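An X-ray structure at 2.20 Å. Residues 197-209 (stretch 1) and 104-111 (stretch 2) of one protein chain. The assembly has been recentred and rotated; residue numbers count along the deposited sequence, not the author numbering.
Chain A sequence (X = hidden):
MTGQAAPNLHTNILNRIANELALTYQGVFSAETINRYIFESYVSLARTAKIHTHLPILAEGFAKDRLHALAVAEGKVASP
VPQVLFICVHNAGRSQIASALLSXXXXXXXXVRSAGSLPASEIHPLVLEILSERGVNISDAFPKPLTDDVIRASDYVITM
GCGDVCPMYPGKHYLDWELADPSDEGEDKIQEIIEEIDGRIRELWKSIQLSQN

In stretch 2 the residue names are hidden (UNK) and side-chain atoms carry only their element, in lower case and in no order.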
# COMPACT_ATOMS: atom_id res chain seq x y z
N ILE A 197 -2.71 27.68 -0.03
CA ILE A 197 -2.76 26.72 -1.06
C ILE A 197 -3.56 27.23 -2.28
O ILE A 197 -3.13 27.06 -3.43
CB ILE A 197 -3.36 25.42 -0.52
CG1 ILE A 197 -2.35 24.74 0.45
CG2 ILE A 197 -3.82 24.47 -1.69
CD1 ILE A 197 -3.07 23.55 1.27
N ASP A 198 -4.72 27.86 -2.03
CA ASP A 198 -5.52 28.47 -3.08
C ASP A 198 -4.70 29.44 -3.94
O ASP A 198 -4.70 29.32 -5.17
CB ASP A 198 -6.71 29.22 -2.46
CG ASP A 198 -7.81 29.55 -3.49
OD1 ASP A 198 -7.88 28.92 -4.60
OD2 ASP A 198 -8.62 30.44 -3.20
N GLY A 199 -4.01 30.40 -3.32
CA GLY A 199 -3.07 31.22 -4.05
C GLY A 199 -2.12 30.45 -4.98
O GLY A 199 -1.86 30.88 -6.11
N ARG A 200 -1.60 29.30 -4.51
CA ARG A 200 -0.65 28.52 -5.30
C ARG A 200 -1.37 27.71 -6.41
O ARG A 200 -0.83 27.52 -7.51
CB ARG A 200 0.16 27.55 -4.39
CG ARG A 200 1.27 28.25 -3.47
CD ARG A 200 1.81 27.25 -2.44
NE ARG A 200 3.09 27.60 -1.82
CZ ARG A 200 4.28 27.53 -2.43
NH1 ARG A 200 4.38 27.20 -3.73
NH2 ARG A 200 5.37 27.84 -1.76
N ILE A 201 -2.57 27.25 -6.11
CA ILE A 201 -3.38 26.50 -7.06
C ILE A 201 -3.76 27.44 -8.23
O ILE A 201 -3.73 27.02 -9.40
CB ILE A 201 -4.67 25.90 -6.38
CG1 ILE A 201 -4.30 24.79 -5.42
CG2 ILE A 201 -5.72 25.42 -7.43
CD1 ILE A 201 -3.69 23.54 -6.15
N ARG A 202 -4.12 28.69 -7.92
CA ARG A 202 -4.41 29.66 -9.00
C ARG A 202 -3.29 29.83 -10.00
O ARG A 202 -3.55 29.81 -11.20
CB ARG A 202 -4.88 31.00 -8.47
CG ARG A 202 -6.20 30.90 -7.72
CD ARG A 202 -6.42 32.23 -7.00
NE ARG A 202 -7.68 32.25 -6.28
CZ ARG A 202 -8.85 32.56 -6.83
NH1 ARG A 202 -8.94 32.85 -8.12
NH2 ARG A 202 -9.94 32.56 -6.08
N GLU A 203 -2.06 29.96 -9.52
CA GLU A 203 -0.90 30.13 -10.40
C GLU A 203 -0.62 28.86 -11.16
O GLU A 203 -0.28 28.91 -12.32
CB GLU A 203 0.36 30.56 -9.64
CG GLU A 203 0.23 31.93 -8.99
CD GLU A 203 -0.32 33.03 -9.95
OE1 GLU A 203 0.24 33.21 -11.08
OE2 GLU A 203 -1.30 33.72 -9.54
N LEU A 204 -0.79 27.72 -10.49
CA LEU A 204 -0.54 26.47 -11.12
C LEU A 204 -1.53 26.28 -12.28
O LEU A 204 -1.09 25.95 -13.36
CB LEU A 204 -0.62 25.30 -10.14
CG LEU A 204 -0.66 23.91 -10.79
CD1 LEU A 204 0.69 23.57 -11.48
CD2 LEU A 204 -1.01 22.82 -9.80
N TRP A 205 -2.82 26.54 -12.05
CA TRP A 205 -3.86 26.45 -13.08
C TRP A 205 -3.64 27.43 -14.25
O TRP A 205 -3.71 27.05 -15.44
CB TRP A 205 -5.25 26.61 -12.43
CG TRP A 205 -6.45 26.70 -13.37
CD1 TRP A 205 -7.46 27.64 -13.34
CD2 TRP A 205 -6.73 25.85 -14.48
NE1 TRP A 205 -8.35 27.39 -14.35
CE2 TRP A 205 -7.93 26.29 -15.06
CE3 TRP A 205 -6.07 24.74 -15.05
CZ2 TRP A 205 -8.50 25.67 -16.19
CZ3 TRP A 205 -6.63 24.11 -16.16
CH2 TRP A 205 -7.84 24.58 -16.72
N LYS A 206 -3.32 28.68 -13.94
CA LYS A 206 -2.92 29.60 -14.99
C LYS A 206 -1.77 29.01 -15.77
O LYS A 206 -1.80 28.96 -17.00
CB LYS A 206 -2.59 31.00 -14.44
CG LYS A 206 -3.84 31.81 -13.92
CD LYS A 206 -3.46 32.99 -12.94
CE LYS A 206 -4.63 33.91 -12.59
NZ LYS A 206 -4.66 35.17 -13.47
N SER A 207 -0.77 28.48 -15.06
CA SER A 207 0.40 27.95 -15.76
C SER A 207 0.10 26.71 -16.64
O SER A 207 0.57 26.63 -17.78
CB SER A 207 1.55 27.74 -14.79
OG SER A 207 2.46 26.82 -15.32
N ILE A 208 -0.69 25.78 -16.11
CA ILE A 208 -1.13 24.65 -16.85
C ILE A 208 -1.88 25.03 -18.13
O ILE A 208 -1.56 24.50 -19.18
CB ILE A 208 -2.05 23.71 -15.98
CG1 ILE A 208 -1.26 23.13 -14.80
CG2 ILE A 208 -2.75 22.65 -16.86
CD1 ILE A 208 -2.11 22.22 -13.87
N GLN A 209 -2.89 25.89 -18.02
CA GLN A 209 -3.62 26.40 -19.19
C GLN A 209 -2.74 26.96 -20.29
O GLN A 209 -2.94 26.66 -21.47
CB GLN A 209 -4.57 27.51 -18.78
CG GLN A 209 -5.92 27.03 -18.41
CD GLN A 209 -6.80 28.17 -17.89
OE1 GLN A 209 -6.43 28.85 -16.94
NE2 GLN A 209 -7.96 28.37 -18.53
N UNK A 104 -11.96 22.30 -8.90
CA UNK A 104 -12.95 23.36 -8.83
C UNK A 104 -12.69 24.47 -9.89
O UNK A 104 -13.64 24.91 -10.56
n UNK A 104 -15.01 25.35 -7.05
c UNK A 104 -13.14 26.48 -7.15
c UNK A 104 -12.98 23.90 -7.40
n UNK A 104 -14.20 27.33 -6.94
c UNK A 104 -13.65 25.22 -7.24
c UNK A 104 -15.32 26.63 -6.90
N UNK A 105 -11.43 24.90 -10.07
CA UNK A 105 -11.10 25.87 -11.17
C UNK A 105 -11.14 25.19 -12.51
O UNK A 105 -11.63 25.74 -13.41
c UNK A 105 -9.69 28.69 -7.16
c UNK A 105 -10.64 28.27 -9.32
c UNK A 105 -8.73 27.09 -8.66
c UNK A 105 -9.69 27.34 -9.61
o UNK A 105 -9.77 29.44 -5.97
c UNK A 105 -9.74 26.58 -10.94
c UNK A 105 -8.74 27.75 -7.41
c UNK A 105 -10.64 28.96 -8.13
N UNK A 106 -10.64 23.98 -12.62
CA UNK A 106 -10.33 23.37 -13.94
C UNK A 106 -11.44 22.47 -14.49
O UNK A 106 -11.57 22.32 -15.68
c UNK A 106 -8.95 22.60 -13.86
N UNK A 107 -12.23 21.85 -13.61
CA UNK A 107 -13.28 20.91 -14.03
C UNK A 107 -12.68 19.74 -14.80
O UNK A 107 -11.67 19.20 -14.40
N UNK A 108 -13.30 19.38 -15.92
CA UNK A 108 -12.89 18.32 -16.86
C UNK A 108 -11.59 18.52 -17.61
O UNK A 108 -11.10 17.59 -18.26
o UNK A 108 -15.05 17.56 -17.55
c UNK A 108 -13.94 18.28 -17.98
N UNK A 109 -11.08 19.76 -17.61
CA UNK A 109 -9.78 20.09 -18.26
C UNK A 109 -8.57 19.44 -17.64
O UNK A 109 -7.54 19.42 -18.28
c UNK A 109 -9.54 21.58 -18.31
o UNK A 109 -10.69 22.20 -18.76
N UNK A 110 -8.65 18.96 -16.38
CA UNK A 110 -7.56 18.14 -15.85
C UNK A 110 -8.12 16.90 -15.08
O UNK A 110 -9.31 16.89 -14.67
c UNK A 110 -6.96 19.46 -13.78
c UNK A 110 -5.99 20.22 -15.83
c UNK A 110 -6.46 18.98 -15.04
N UNK A 111 -7.32 15.85 -14.96
CA UNK A 111 -7.58 14.80 -14.01
C UNK A 111 -6.72 15.04 -12.76
O UNK A 111 -5.53 15.09 -12.85
o UNK A 111 -8.40 11.19 -17.12
o UNK A 111 -9.26 11.26 -15.07
c UNK A 111 -7.33 13.42 -14.61
c UNK A 111 -8.65 11.78 -16.04
c UNK A 111 -8.15 13.22 -15.88

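Position 104 carries one carbon followed by a five-membered ring of three carbons and two nitrogens, the imidazole of histidine. H104 lies on a helix, exposed, and its side chain makes no contact with stretch 1, so a polar ring is at ease there.

Position 105 has one carbon, then a six-carbon ring bearing a single oxygen. The CA-to-CB bond points toward stretch 1, and the ring enters a hollow formed by D198, I201, R202 and W205. This is tyrosine. The OH of Y105 donates a very short hydrogen bond to OD1 of D198, at 2.4 Å, while CD2 of Y105 lies 3.7 Å from CG2 of I201; both partners meet the ring at its edge. The hydroxyl also sits over one face of the R202 guanidinium: OH of Y105 lies 3.1 Å from NH2 of R202, but the angle is too poor for a hydrogen bond. Tyrosine suits the place because its apolar ring packs against the helix while its tip satisfies a carboxylate.

At position 106 a lone carbon stands over one face of the W205 six-membered ring; this is alanine. CB of A106 is 3.6 Å from the centroid of that ring and 10° off the normal, a CH-pi contact for which a methyl is well suited. CA of A106 and CA of W205 are 7.2 Å apart.

Position 107 has no side-chain atoms and is glycine. G107 is the first residue to leave helical phi/psi, with phi 60°, and positive phi by itself favours glycine.

Position 108, one carbon and one oxygen, is out of reach of stretch 1: serine, whose small polar side chain suits an exposed site. Position 109 has the same composition, and its CB approaches CH2 of W205 at 3.8 Å; it is also serine. OG of S109 gives a weak hydrogen bond to O of A106, at 3.2 Å, within the turn.

Position 110 shows one carbon carrying two more, and this branch packs against W205 and I208: valine. Buried V110 places CG1 4.0 Å from CZ3 of W205 and 4.2 Å from CG2 of I208, a fit for a compact apolar group.

Position 111 has three carbons in line, the third bearing two oxygens, out of reach of stretch 1: glutamate. The carboxylate of E111 suits its place because OE2 is hydrogen-bonded elsewhere in the structure.

The contact thus combines a tyrosine knob, anchored at its tip by D198, with W205, whose indole meets Y105, A106, S109 and V110; I208 extends the apolar packing at V110.

Stretch 2 104-111: HYAGSSVE
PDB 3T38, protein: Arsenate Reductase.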